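PDB 3WWX: S12 family peptidase, which probably hydrolyses amide bonds of D-configured substrates, as a D-stereospecific amidohydrolase of the S12 peptidase family with a beta-lactamase-type fold. Local coordinates for residues A[7-12]-A[338-343]; A[29-34]-A[318-323]; A[60-65]-A[184-189]; A[188-193]-A[248-253]. All blocks are in the same frame, centred on the assembly; numbering follows the deposited sequence.

Contact 1: A[7-12]-A[338-343]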
loop_
_atom_site.group_PDB
_atom_site.type_symbol
_atom_site.label_atom_id
_atom_site.label_comp_id
_atom_site.label_asym_id
_atom_site.label_seq_id
_atom_site.Cartn_x
_atom_site.Cartn_y
_atom_site.Cartn_z
ATOM N N HIS A 7 24.079 9.298 4.360
ATOM C CA HIS A 7 23.183 8.127 4.396
ATOM C C HIS A 7 23.888 6.811 4.091
ATOM O O HIS A 7 23.334 5.902 3.485
ATOM C CB HIS A 7 21.977 8.402 3.507
ATOM C CG HIS A 7 21.122 9.533 3.996
ATOM N ND1 HIS A 7 19.932 9.333 4.659
ATOM C CD2 HIS A 7 21.300 10.875 3.947
ATOM C CE1 HIS A 7 19.397 10.498 4.968
ATOM N NE2 HIS A 7 20.211 11.455 4.551
ATOM N N ALA A 8 25.114 6.677 4.584
ATOM C CA ALA A 8 25.967 5.558 4.185
ATOM C C ALA A 8 25.414 4.177 4.541
ATOM O O ALA A 8 25.543 3.241 3.761
ATOM C CB ALA A 8 27.391 5.733 4.771
ATOM N N ALA A 9 24.803 4.032 5.713
ATOM C CA ALA A 9 24.237 2.751 6.110
ATOM C C ALA A 9 23.110 2.372 5.152
ATOM O O ALA A 9 22.930 1.199 4.811
ATOM C CB ALA A 9 23.723 2.819 7.526
ATOM N N THR A 10 22.343 3.369 4.733
ATOM C CA THR A 10 21.207 3.088 3.854
ATOM C C THR A 10 21.709 2.646 2.483
ATOM O O THR A 10 21.169 1.705 1.907
ATOM C CB THR A 10 20.306 4.292 3.760
ATOM O OG1 THR A 10 20.073 4.774 5.086
ATOM C CG2 THR A 10 18.954 3.914 3.110
ATOM N N GLN A 11 22.742 3.306 1.981
ATOM C CA GLN A 11 23.413 2.887 0.745
ATOM C C GLN A 11 23.888 1.439 0.852
ATOM O O GLN A 11 23.667 0.623 -0.048
ATOM C CB GLN A 11 24.586 3.818 0.450
ATOM C CG GLN A 11 25.339 3.475 -0.834
ATOM C CD GLN A 11 24.466 3.610 -2.073
ATOM O OE1 GLN A 11 23.789 4.627 -2.260
ATOM N NE2 GLN A 11 24.505 2.599 -2.943
ATOM N N GLN A 12 24.514 1.100 1.971
ATOM C CA GLN A 12 24.965 -0.257 2.217
ATOM C C GLN A 12 23.808 -1.254 2.151
ATOM O O GLN A 12 23.948 -2.366 1.645
ATOM C CB GLN A 12 25.621 -0.296 3.602
ATOM C CG GLN A 12 26.649 -1.356 3.851
ATOM C CD GLN A 12 27.440 -1.050 5.119
ATOM O OE1 GLN A 12 27.905 0.074 5.307
ATOM N NE2 GLN A 12 27.562 -2.034 6.004
ATOM N N ILE A 338 15.157 0.096 6.228
ATOM C CA ILE A 338 14.485 0.915 7.240
ATOM C C ILE A 338 15.355 1.042 8.489
ATOM O O ILE A 338 15.562 2.152 9.008
ATOM C CB ILE A 338 13.099 0.348 7.572
ATOM C CG1 ILE A 338 12.168 0.450 6.345
ATOM C CG2 ILE A 338 12.476 1.090 8.747
ATOM C CD1 ILE A 338 10.908 -0.408 6.444
ATOM N N GLU A 339 15.893 -0.078 8.959
ATOM C CA GLU A 339 16.767 -0.058 10.125
ATOM C C GLU A 339 18.033 0.743 9.855
ATOM O O GLU A 339 18.499 1.485 10.722
ATOM C CB GLU A 339 17.111 -1.481 10.561
ATOM C CG GLU A 339 16.060 -2.136 11.395
ATOM C CD GLU A 339 16.137 -1.774 12.868
ATOM O OE1 GLU A 339 17.197 -1.276 13.308
ATOM O OE2 GLU A 339 15.148 -2.022 13.564
ATOM N N ALA A 340 18.605 0.618 8.662
ATOM C CA ALA A 340 19.817 1.359 8.336
ATOM C C ALA A 340 19.551 2.862 8.396
ATOM O O ALA A 340 20.308 3.640 8.993
ATOM C CB ALA A 340 20.318 0.966 6.976
ATOM N N GLU A 341 18.447 3.277 7.795
ATOM C CA GLU A 341 18.142 4.692 7.711
ATOM C C GLU A 341 17.791 5.284 9.067
ATOM O O GLU A 341 18.314 6.351 9.423
ATOM C CB GLU A 341 16.995 4.925 6.727
ATOM C CG GLU A 341 16.546 6.390 6.603
ATOM C CD GLU A 341 17.650 7.334 6.151
ATOM O OE1 GLU A 341 17.617 8.518 6.532
ATOM O OE2 GLU A 341 18.536 6.921 5.364
ATOM N N PHE A 342 16.907 4.647 9.816
ATOM C CA PHE A 342 16.404 5.259 11.050
ATOM C C PHE A 342 17.255 4.956 12.278
ATOM O O PHE A 342 17.195 5.701 13.254
ATOM C CB PHE A 342 14.949 4.879 11.286
ATOM C CG PHE A 342 14.011 5.494 10.294
ATOM C CD1 PHE A 342 13.557 6.792 10.451
ATOM C CD2 PHE A 342 13.608 4.783 9.181
ATOM C CE1 PHE A 342 12.707 7.356 9.518
ATOM C CE2 PHE A 342 12.782 5.357 8.237
ATOM C CZ PHE A 342 12.323 6.632 8.411
ATOM N N CYS A 343 18.042 3.881 12.228
ATOM C CA CYS A 343 18.875 3.481 13.376
ATOM C C CYS A 343 20.360 3.378 13.063
ATOM O O CYS A 343 21.163 3.159 13.983
ATOM C CB CYS A 343 18.377 2.151 13.942
ATOM S SG CYS A 343 16.726 2.246 14.636
#
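The carboxylate of Glu341 takes two hydrogen bonds from the 7-12 segment, both on OE2. His7 ND1 donates to Glu341 OE2 at 2.9 Å, nearly straight (171°) and within the plane of the imidazole, and OE2 accepts through its syn lone pair. Ring and carboxylate planes lie only 15° apart, so the two flat groups are nearly coplanar, the acid at the ring edge, with Glu341 OE1 also 3.1 Å from His7 ND1. Trp36 stacks on the His7 ring. Thr10 OG1 gives the second bond, reaching Glu341 OE2 at 2.7 Å from the anti side and somewhat out of the carboxylate plane. The other oxygen, OE1, is bound by His320 of the neighbouring strand, which leaves both oxygens of this buried acid with partners and its rotation fixed.

These bonds join the first and last helices of the chain, 8-19 and 334-343, packed on one face of the large antiparallel sheet, as the terminal helices are in the beta-lactamase fold. Their segments 8-12 and 338-343 run antiparallel (176°), the axes 7.7 Å apart. His7 is the N-cap residue of the first helix.

Apolar contact across the segments is between two alanines, whose small side chains suit this close approach: Ala340 CB lies 3.9 Å from Ala9 CB. The same methyl also sits 3.4 Å from the backbone carbonyl oxygen Ala9 O.

Contact 2: A[29-34]-A[318-323]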
loop_
_atom_site.group_PDB
_atom_site.type_symbol
_atom_site.label_atom_id
_atom_site.label_comp_id
_atom_site.label_asym_id
_atom_site.label_seq_id
_atom_site.Cartn_x
_atom_site.Cartn_y
_atom_site.Cartn_z
ATOM N N ALA A 29 15.753 9.562 1.024
ATOM C CA ALA A 29 15.490 9.833 2.429
ATOM C C ALA A 29 15.707 11.302 2.704
ATOM O O ALA A 29 16.396 11.991 1.960
ATOM C CB ALA A 29 16.398 8.996 3.317
ATOM N N ARG A 30 15.101 11.777 3.770
ATOM C CA ARG A 30 15.265 13.169 4.176
ATOM C C ARG A 30 15.146 13.206 5.682
ATOM O O ARG A 30 14.065 13.038 6.250
ATOM C CB ARG A 30 14.228 14.064 3.481
ATOM C CG ARG A 30 14.378 15.537 3.756
ATOM C CD ARG A 30 13.440 16.297 2.822
ATOM N NE ARG A 30 13.554 17.734 2.977
ATOM C CZ ARG A 30 12.537 18.555 3.214
ATOM N NH1 ARG A 30 11.296 18.096 3.315
ATOM N NH2 ARG A 30 12.772 19.853 3.341
ATOM N N ASP A 31 16.294 13.412 6.325
ATOM C CA ASP A 31 16.397 13.405 7.779
ATOM C C ASP A 31 16.431 14.864 8.248
ATOM O O ASP A 31 17.458 15.528 8.201
ATOM C CB ASP A 31 17.629 12.599 8.188
ATOM C CG ASP A 31 17.702 12.351 9.678
ATOM O OD1 ASP A 31 17.336 13.272 10.436
ATOM O OD2 ASP A 31 18.117 11.238 10.107
ATOM N N GLY A 32 15.274 15.354 8.673
ATOM C CA GLY A 32 15.117 16.762 9.024
ATOM C C GLY A 32 14.939 17.573 7.747
ATOM O O GLY A 32 13.823 18.014 7.444
ATOM N N ARG A 33 16.043 17.750 7.017
ATOM C CA ARG A 33 16.088 18.435 5.727
ATOM C C ARG A 33 17.163 17.759 4.887
ATOM O O ARG A 33 17.895 16.904 5.382
ATOM C CB ARG A 33 16.434 19.911 5.898
ATOM C CG ARG A 33 15.299 20.748 6.493
ATOM C CD ARG A 33 15.659 22.243 6.526
ATOM N NE ARG A 33 15.779 22.777 5.174
ATOM C CZ ARG A 33 14.742 23.104 4.404
ATOM N NH1 ARG A 33 13.499 22.971 4.854
ATOM N NH2 ARG A 33 14.946 23.570 3.179
ATOM N N ASP A 34 17.229 18.137 3.615
ATOM C CA ASP A 34 18.313 17.721 2.699
ATOM C C ASP A 34 18.129 16.292 2.176
ATOM O O ASP A 34 18.638 15.332 2.734
ATOM C CB ASP A 34 19.692 17.904 3.348
ATOM C CG ASP A 34 19.897 19.320 3.849
ATOM O OD1 ASP A 34 19.728 20.258 3.042
ATOM O OD2 ASP A 34 20.162 19.492 5.058
ATOM N N GLY A 318 6.647 13.538 11.158
ATOM C CA GLY A 318 6.879 13.762 9.750
ATOM C C GLY A 318 8.226 14.368 9.382
ATOM O O GLY A 318 8.443 14.784 8.236
ATOM N N GLY A 319 9.169 14.370 10.324
ATOM C CA GLY A 319 10.417 15.072 10.112
ATOM C C GLY A 319 11.503 14.296 9.396
ATOM O O GLY A 319 12.382 14.882 8.772
ATOM N N HIS A 320 11.447 12.972 9.509
ATOM C CA HIS A 320 12.457 12.093 8.942
ATOM C C HIS A 320 11.717 11.056 8.101
ATOM O O HIS A 320 10.925 10.289 8.634
ATOM C CB HIS A 320 13.260 11.408 10.049
ATOM C CG HIS A 320 14.344 10.503 9.551
ATOM N ND1 HIS A 320 15.119 9.736 10.397
ATOM C CD2 HIS A 320 14.788 10.249 8.297
ATOM C CE1 HIS A 320 15.979 9.038 9.683
ATOM N NE2 HIS A 320 15.805 9.329 8.409
ATOM N N SER A 321 11.979 11.069 6.799
ATOM C CA SER A 321 11.295 10.178 5.856
ATOM C C SER A 321 12.252 9.318 5.032
ATOM O O SER A 321 13.435 9.639 4.859
ATOM C CB SER A 321 10.428 11.009 4.915
ATOM O OG SER A 321 11.193 11.978 4.242
ATOM N N LEU A 322 11.676 8.243 4.487
ATOM C CA LEU A 322 12.379 7.288 3.645
ATOM C C LEU A 322 11.368 6.659 2.699
ATOM O O LEU A 322 10.257 6.347 3.110
ATOM C CB LEU A 322 12.990 6.204 4.519
ATOM C CG LEU A 322 13.564 4.945 3.830
ATOM C CD1 LEU A 322 14.817 5.247 3.036
ATOM C CD2 LEU A 322 13.830 3.830 4.870
ATOM N N ALA A 323 11.757 6.435 1.453
ATOM C CA ALA A 323 10.930 5.621 0.545
ATOM C C ALA A 323 11.847 4.943 -0.432
ATOM O O ALA A 323 12.923 5.444 -0.734
ATOM C CB ALA A 323 9.899 6.476 -0.187
HETATM O O HOH W 1 16.713 10.485 12.459
#
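Asp31 lies over one face of the His320 imidazole, its carboxylate stacked on the ring with the planes 28° apart. Asp31 OD2 stands 3.1 Å from His320 CE1, displaced toward the rim, and Asp31 CB makes a CH-pi contact 3.9 Å from the ring centroid. As a non-hydrogen-bonded pair the two residues leave the same face of the sheet; with His320 CG anti to the backbone N (chi1 -179°) the ring lies under Asp31. The ring nitrogens form no direct bond with the acid above them: a water donates to Asp31 OD2 and accepts a weak bond from His320 ND1, whereas His320 NE2 is bonded to Glu341 of helix 334-343. Phe342 of that helix meets the ring as well.

On that face Ala29 CB also touches Leu322 CD1 at 4.1 Å. The opposite face carries Arg30 and Ser321, with Arg30 CB 3.8 Å from Ser321 OG; this hydroxyl is bonded to Gln248 and Arg252 of helix 244-255.

Between the backbones, Arg30 and Ser321 form a hydrogen-bonded pair, N to O at 2.9 Å in each direction, flanked by the non-hydrogen-bonded pairs Ala29-Leu322 and Asp31-His320. Gly32 N adds a more bent bond to Gly319 O (138°) where the strands end. Strands 24-31 and 320-326 are thus antiparallel neighbours, joining early and late parts of the chain in the main sheet of the beta-lactamase fold, with helices packed on both faces.

Contact 3: A[60-65]-A[184-189]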
loop_
_atom_site.group_PDB
_atom_site.type_symbol
_atom_site.label_atom_id
_atom_site.label_comp_id
_atom_site.label_asym_id
_atom_site.label_seq_id
_atom_site.Cartn_x
_atom_site.Cartn_y
_atom_site.Cartn_z
ATOM N N ALA A 60 -7.335 5.402 2.451
ATOM C CA ALA A 60 -7.767 5.730 3.817
ATOM C C ALA A 60 -7.808 7.230 4.054
ATOM O O ALA A 60 -8.720 7.727 4.715
ATOM C CB ALA A 60 -6.877 5.064 4.839
ATOM N N THR A 61 -6.832 7.950 3.529
ATOM C CA THR A 61 -6.786 9.405 3.708
ATOM C C THR A 61 -8.035 10.055 3.122
ATOM O O THR A 61 -8.632 10.924 3.738
ATOM C CB THR A 61 -5.520 10.001 3.071
ATOM O OG1 THR A 61 -4.365 9.485 3.743
ATOM C CG2 THR A 61 -5.493 11.534 3.206
ATOM N N VAL A 62 -8.448 9.618 1.950
ATOM C CA VAL A 62 -9.652 10.182 1.332
ATOM C C VAL A 62 -10.862 9.941 2.219
ATOM O O VAL A 62 -11.658 10.852 2.452
ATOM C CB VAL A 62 -9.886 9.597 -0.062
ATOM C CG1 VAL A 62 -11.265 9.980 -0.591
ATOM C CG2 VAL A 62 -8.800 10.057 -1.002
ATOM N N LEU A 63 -11.028 8.725 2.735
ATOM C CA LEU A 63 -12.193 8.441 3.565
ATOM C C LEU A 63 -12.164 9.241 4.848
ATOM O O LEU A 63 -13.212 9.661 5.336
ATOM C CB LEU A 63 -12.309 6.956 3.871
ATOM C CG LEU A 63 -12.953 6.221 2.711
ATOM C CD1 LEU A 63 -12.643 4.751 2.809
ATOM C CD2 LEU A 63 -14.468 6.447 2.701
ATOM N N LEU A 64 -10.980 9.455 5.409
ATOM C CA LEU A 64 -10.888 10.295 6.603
ATOM C C LEU A 64 -11.214 11.759 6.311
ATOM O O LEU A 64 -11.837 12.423 7.147
ATOM C CB LEU A 64 -9.510 10.112 7.257
ATOM C CG LEU A 64 -9.389 8.783 8.014
ATOM C CD1 LEU A 64 -7.933 8.355 8.147
ATOM C CD2 LEU A 64 -10.032 8.901 9.396
ATOM N N GLN A 65 -10.825 12.261 5.152
ATOM C CA GLN A 65 -11.263 13.591 4.749
ATOM C C GLN A 65 -12.771 13.647 4.596
ATOM O O GLN A 65 -13.402 14.605 5.052
ATOM C CB GLN A 65 -10.596 14.033 3.458
ATOM C CG GLN A 65 -9.100 14.301 3.567
ATOM C CD GLN A 65 -8.573 15.010 2.352
ATOM O OE1 GLN A 65 -9.240 15.084 1.319
ATOM N NE2 GLN A 65 -7.368 15.567 2.462
ATOM N N ASN A 184 -7.592 14.688 -6.781
ATOM C CA ASN A 184 -7.977 16.046 -6.440
ATOM C C ASN A 184 -7.681 16.442 -5.005
ATOM O O ASN A 184 -7.420 17.621 -4.722
ATOM C CB ASN A 184 -9.448 16.252 -6.790
ATOM C CG ASN A 184 -9.672 16.254 -8.284
ATOM O OD1 ASN A 184 -8.767 16.582 -9.057
ATOM N ND2 ASN A 184 -10.867 15.876 -8.707
ATOM N N ARG A 185 -7.690 15.469 -4.102
ATOM C CA ARG A 185 -7.471 15.739 -2.689
ATOM C C ARG A 185 -6.029 15.566 -2.240
ATOM O O ARG A 185 -5.650 16.086 -1.202
ATOM C CB ARG A 185 -8.344 14.824 -1.840
ATOM C CG ARG A 185 -9.824 15.079 -2.008
ATOM C CD ARG A 185 -10.679 13.982 -1.391
ATOM N NE ARG A 185 -12.078 14.383 -1.433
ATOM C CZ ARG A 185 -12.668 15.105 -0.488
ATOM N NH1 ARG A 185 -12.015 15.453 0.613
ATOM N NH2 ARG A 185 -13.941 15.463 -0.640
ATOM N N ILE A 186 -5.243 14.799 -2.987
ATOM C CA ILE A 186 -3.886 14.478 -2.551
ATOM C C ILE A 186 -2.835 14.793 -3.610
ATOM O O ILE A 186 -1.910 15.548 -3.340
ATOM C CB ILE A 186 -3.753 12.998 -2.074
ATOM C CG1 ILE A 186 -4.776 12.693 -0.974
ATOM C CG2 ILE A 186 -2.338 12.722 -1.562
ATOM C CD1 ILE A 186 -4.887 11.211 -0.591
ATOM N N ILE A 187 -2.915 14.163 -4.784
ATOM C CA ILE A 187 -1.892 14.329 -5.795
ATOM C C ILE A 187 -1.740 15.794 -6.215
ATOM O O ILE A 187 -0.632 16.324 -6.265
ATOM C CB ILE A 187 -2.175 13.404 -6.994
ATOM C CG1 ILE A 187 -2.024 11.951 -6.542
ATOM C CG2 ILE A 187 -1.236 13.687 -8.161
ATOM C CD1 ILE A 187 -2.478 10.929 -7.569
ATOM N N LYS A 188 -2.850 16.450 -6.506
ATOM C CA LYS A 188 -2.764 17.829 -6.986
ATOM C C LYS A 188 -2.333 18.819 -5.890
ATOM O O LYS A 188 -1.385 19.589 -6.101
ATOM C CB LYS A 188 -4.065 18.246 -7.670
ATOM C CG LYS A 188 -4.273 17.583 -9.023
ATOM C CD LYS A 188 -5.652 17.919 -9.595
ATOM C CE LYS A 188 -5.969 17.086 -10.821
ATOM N NZ LYS A 188 -4.927 17.246 -11.868
ATOM N N PRO A 189 -2.978 18.794 -4.715
ATOM C CA PRO A 189 -2.594 19.774 -3.691
ATOM C C PRO A 189 -1.151 19.642 -3.212
ATOM O O PRO A 189 -0.545 20.641 -2.818
ATOM C CB PRO A 189 -3.568 19.493 -2.549
ATOM C CG PRO A 189 -4.765 18.897 -3.218
ATOM C CD PRO A 189 -4.208 18.070 -4.340
HETATM O O HOH W 2 -6.549 17.856 0.560
#
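Gln65 and Arg185 make the polar half of this contact, their side chains sliding past each other in opposite directions. Arg185 NH1 donates to Gln65 OE1 at 2.9 Å, fairly straight (163°) and in the guanidinium plane, while the amide plane is turned 63° against it. Gln65 OE1 also lies against the aliphatic part of the arginine, with Arg185 CB and Arg185 CD each 3.3 Å away, so the extended chain runs past the oxygen that its NH1 grips. The other end of the same amide reaches the backbone through water: Gln65 NE2 donates to a water that in turn donates to Arg185 O. Gln65 therefore engages Arg185 at both its head group and its carbonyl. NH1 has a second partner in Glu69, with which it forms a salt bridge, and Gln65 NE2 is bonded to Leu259 O.

The apolar half lies one turn back along the helix. Ile186 CD1 is received between Thr61 and Val62, 3.9 Å from Thr61 CG2 and 4.1 Å from Val62 CG2. Thr61 CG2 is anti to the backbone N, which places this methyl against Ile186 CD1, and OG1 is bonded to Thr57 O of its own helix. The other branch of the valine, Val62 CG1, touches Arg185 CD at 4.1 Å, the two side chains crossing at about a right angle.

Helix 55-68 thereby meets the C-terminal part of helix 178-187, which has a wider pi-type turn here. Phe250 of helix 244-255 packs on Thr61 and Ile186, Ile170 of helix 160-174 on Val62, and Met268 of helix 262-268 on Thr61.

Contact 4: A[188-193]-A[248-253]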
loop_
_atom_site.group_PDB
_atom_site.type_symbol
_atom_site.label_atom_id
_atom_site.label_comp_id
_atom_site.label_asym_id
_atom_site.label_seq_id
_atom_site.Cartn_x
_atom_site.Cartn_y
_atom_site.Cartn_z
ATOM N N LYS A 188 -2.850 16.450 -6.506
ATOM C CA LYS A 188 -2.764 17.829 -6.986
ATOM C C LYS A 188 -2.333 18.819 -5.890
ATOM O O LYS A 188 -1.385 19.589 -6.101
ATOM C CB LYS A 188 -4.065 18.246 -7.670
ATOM C CG LYS A 188 -4.273 17.583 -9.023
ATOM C CD LYS A 188 -5.652 17.919 -9.595
ATOM C CE LYS A 188 -5.969 17.086 -10.821
ATOM N NZ LYS A 188 -4.927 17.246 -11.868
ATOM N N PRO A 189 -2.978 18.794 -4.715
ATOM C CA PRO A 189 -2.594 19.774 -3.691
ATOM C C PRO A 189 -1.151 19.642 -3.212
ATOM O O PRO A 189 -0.545 20.641 -2.818
ATOM C CB PRO A 189 -3.568 19.493 -2.549
ATOM C CG PRO A 189 -4.765 18.897 -3.218
ATOM C CD PRO A 189 -4.208 18.070 -4.340
ATOM N N LEU A 190 -0.609 18.428 -3.239
ATOM C CA LEU A 190 0.777 18.201 -2.820
ATOM C C LEU A 190 1.755 18.267 -3.986
ATOM O O LEU A 190 2.953 18.084 -3.776
ATOM C CB LEU A 190 0.927 16.849 -2.119
ATOM C CG LEU A 190 0.265 16.643 -0.759
ATOM C CD1 LEU A 190 0.594 15.297 -0.188
ATOM C CD2 LEU A 190 0.649 17.729 0.215
ATOM N N LYS A 191 1.248 18.508 -5.191
ATOM C CA LYS A 191 2.084 18.635 -6.381
ATOM C C LYS A 191 2.920 17.372 -6.593
ATOM O O LYS A 191 4.124 17.435 -6.839
ATOM C CB LYS A 191 2.981 19.878 -6.277
ATOM C CG LYS A 191 2.187 21.180 -6.066
ATOM C CD LYS A 191 3.134 22.380 -5.907
ATOM C CE LYS A 191 2.391 23.665 -5.578
ATOM N NZ LYS A 191 1.444 24.040 -6.667
ATOM N N LEU A 192 2.271 16.215 -6.494
ATOM C CA LEU A 192 2.941 14.914 -6.675
ATOM C C LEU A 192 3.028 14.547 -8.154
ATOM O O LEU A 192 2.242 13.728 -8.669
ATOM C CB LEU A 192 2.217 13.818 -5.908
ATOM C CG LEU A 192 1.996 14.083 -4.422
ATOM C CD1 LEU A 192 1.401 12.864 -3.777
ATOM C CD2 LEU A 192 3.305 14.453 -3.710
ATOM N N ARG A 193 4.001 15.161 -8.822
ATOM C CA ARG A 193 4.097 15.126 -10.267
ATOM C C ARG A 193 4.543 13.781 -10.838
ATOM O O ARG A 193 4.476 13.584 -12.045
ATOM C CB ARG A 193 5.043 16.236 -10.734
ATOM C CG ARG A 193 4.436 17.620 -10.546
ATOM C CD ARG A 193 5.427 18.755 -10.758
ATOM N NE ARG A 193 5.056 19.908 -9.936
ATOM C CZ ARG A 193 5.597 21.117 -10.034
ATOM N NH1 ARG A 193 6.544 21.360 -10.933
ATOM N NH2 ARG A 193 5.181 22.092 -9.232
ATOM N N GLN A 248 7.699 10.270 -0.084
ATOM C CA GLN A 248 8.101 11.004 1.112
ATOM C C GLN A 248 7.252 12.259 1.297
ATOM O O GLN A 248 6.776 12.545 2.401
ATOM C CB GLN A 248 9.566 11.403 1.052
ATOM C CG GLN A 248 10.529 10.263 1.127
ATOM C CD GLN A 248 11.926 10.784 1.044
ATOM O OE1 GLN A 248 12.483 11.251 2.048
ATOM N NE2 GLN A 248 12.470 10.812 -0.153
ATOM N N THR A 249 7.044 13.014 0.225
ATOM C CA THR A 249 6.214 14.222 0.325
ATOM C C THR A 249 4.843 13.899 0.930
ATOM O O THR A 249 4.328 14.591 1.822
ATOM C CB THR A 249 6.041 14.854 -1.055
ATOM O OG1 THR A 249 7.345 15.161 -1.565
ATOM C CG2 THR A 249 5.176 16.114 -0.981
ATOM N N PHE A 250 4.259 12.810 0.455
ATOM C CA PHE A 250 2.956 12.385 0.926
ATOM C C PHE A 250 2.979 11.966 2.399
ATOM O O PHE A 250 2.206 12.505 3.213
ATOM C CB PHE A 250 2.414 11.231 0.067
ATOM C CG PHE A 250 1.184 10.573 0.664
ATOM C CD1 PHE A 250 -0.014 11.273 0.775
ATOM C CD2 PHE A 250 1.228 9.256 1.122
ATOM C CE1 PHE A 250 -1.127 10.675 1.331
ATOM C CE2 PHE A 250 0.110 8.660 1.673
ATOM C CZ PHE A 250 -1.073 9.382 1.779
ATOM N N TYR A 251 3.858 11.044 2.780
ATOM C CA TYR A 251 3.837 10.565 4.157
ATOM C C TYR A 251 4.248 11.659 5.157
ATOM O O TYR A 251 3.693 11.727 6.257
ATOM C CB TYR A 251 4.683 9.291 4.326
ATOM C CG TYR A 251 3.941 8.036 3.875
ATOM C CD1 TYR A 251 3.059 7.382 4.721
ATOM C CD2 TYR A 251 4.137 7.518 2.614
ATOM C CE1 TYR A 251 2.369 6.248 4.315
ATOM C CE2 TYR A 251 3.432 6.387 2.190
ATOM C CZ TYR A 251 2.570 5.761 3.052
ATOM O OH TYR A 251 1.907 4.653 2.592
ATOM N N ARG A 252 5.176 12.528 4.771
ATOM C CA ARG A 252 5.529 13.665 5.632
ATOM C C ARG A 252 4.309 14.560 5.833
ATOM O O ARG A 252 3.959 14.885 6.969
ATOM C CB ARG A 252 6.673 14.480 5.026
ATOM C CG ARG A 252 8.015 13.742 4.954
ATOM C CD ARG A 252 9.073 14.556 4.200
ATOM N NE ARG A 252 9.589 15.638 5.032
ATOM C CZ ARG A 252 10.613 15.523 5.866
ATOM N NH1 ARG A 252 11.306 14.395 5.944
ATOM N NH2 ARG A 252 10.951 16.566 6.612
ATOM N N ALA A 253 3.649 14.954 4.748
ATOM C CA ALA A 253 2.458 15.801 4.866
ATOM C C ALA A 253 1.382 15.134 5.693
ATOM O O ALA A 253 0.702 15.773 6.497
ATOM C CB ALA A 253 1.917 16.167 3.502
#
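This is a purely apolar contact, in which the loop leaving helix 178-187 lays two leucines on the side of helix 244-255. Leu190 presents both methyls. Leu190 CD1 approaches Phe250 CA at 3.9 Å and the edge of its ring, near the ring plane, at Phe250 CD1 4.2 Å away; Leu190 CD2 rests on Ala253 CB at 3.9 Å, one turn further along the helix from Thr249. Leu192 reaches the same helix nearer its start: its CD2 touches Thr249 CG2 at 3.7 Å as the two side chains slide past each other in opposite directions, and its CD1 comes to 4.3 Å from Phe250 CB.

Thr249 OG1 lies beside the backbone N (chi1 -59°), which leaves CG2 anti to it and offers this methyl to the leucines, while the hydroxyl is bonded to Arg245 O in its own helix. Beyond the contact, the Phe250 ring stacks on Phe58 and packs against Ile186.

Leu190 lies within a type I beta turn from Lys188 to Lys191, and Leu192 follows it. Lys191, with positive phi, is the C-prime residue of a Schellman motif, whose paired backbone bonds, Leu192 N to Ile187 O and Lys191 N to Lys188 O (3.0 Å), close helix 178-187; the Leu192 side chain also touches Ile187 of that helix, the hydrophobic contact usual for this motif.

How the contacts relate
Contacts 1, 3 and 4 are largely buried, while contact 2 runs from a buried end to the exposed ends of its strands. Contacts 1 and 2 touch on one face of the main sheet, where helix 334-343 packs on strands 24-31 and 320-326. Contact 4 approaches the other face through helix 244-255. Contact 3 lies in the helical region, its centre about 21 Å from that of contact 2, and continues into contact 4 through Lys188 and Pro189 and around Phe250. The chemistry changes accordingly: a bonded carboxylate in contact 1, backbone pairing in 2, mixed polar and apolar packing in 3, and apolar packing alone in 4.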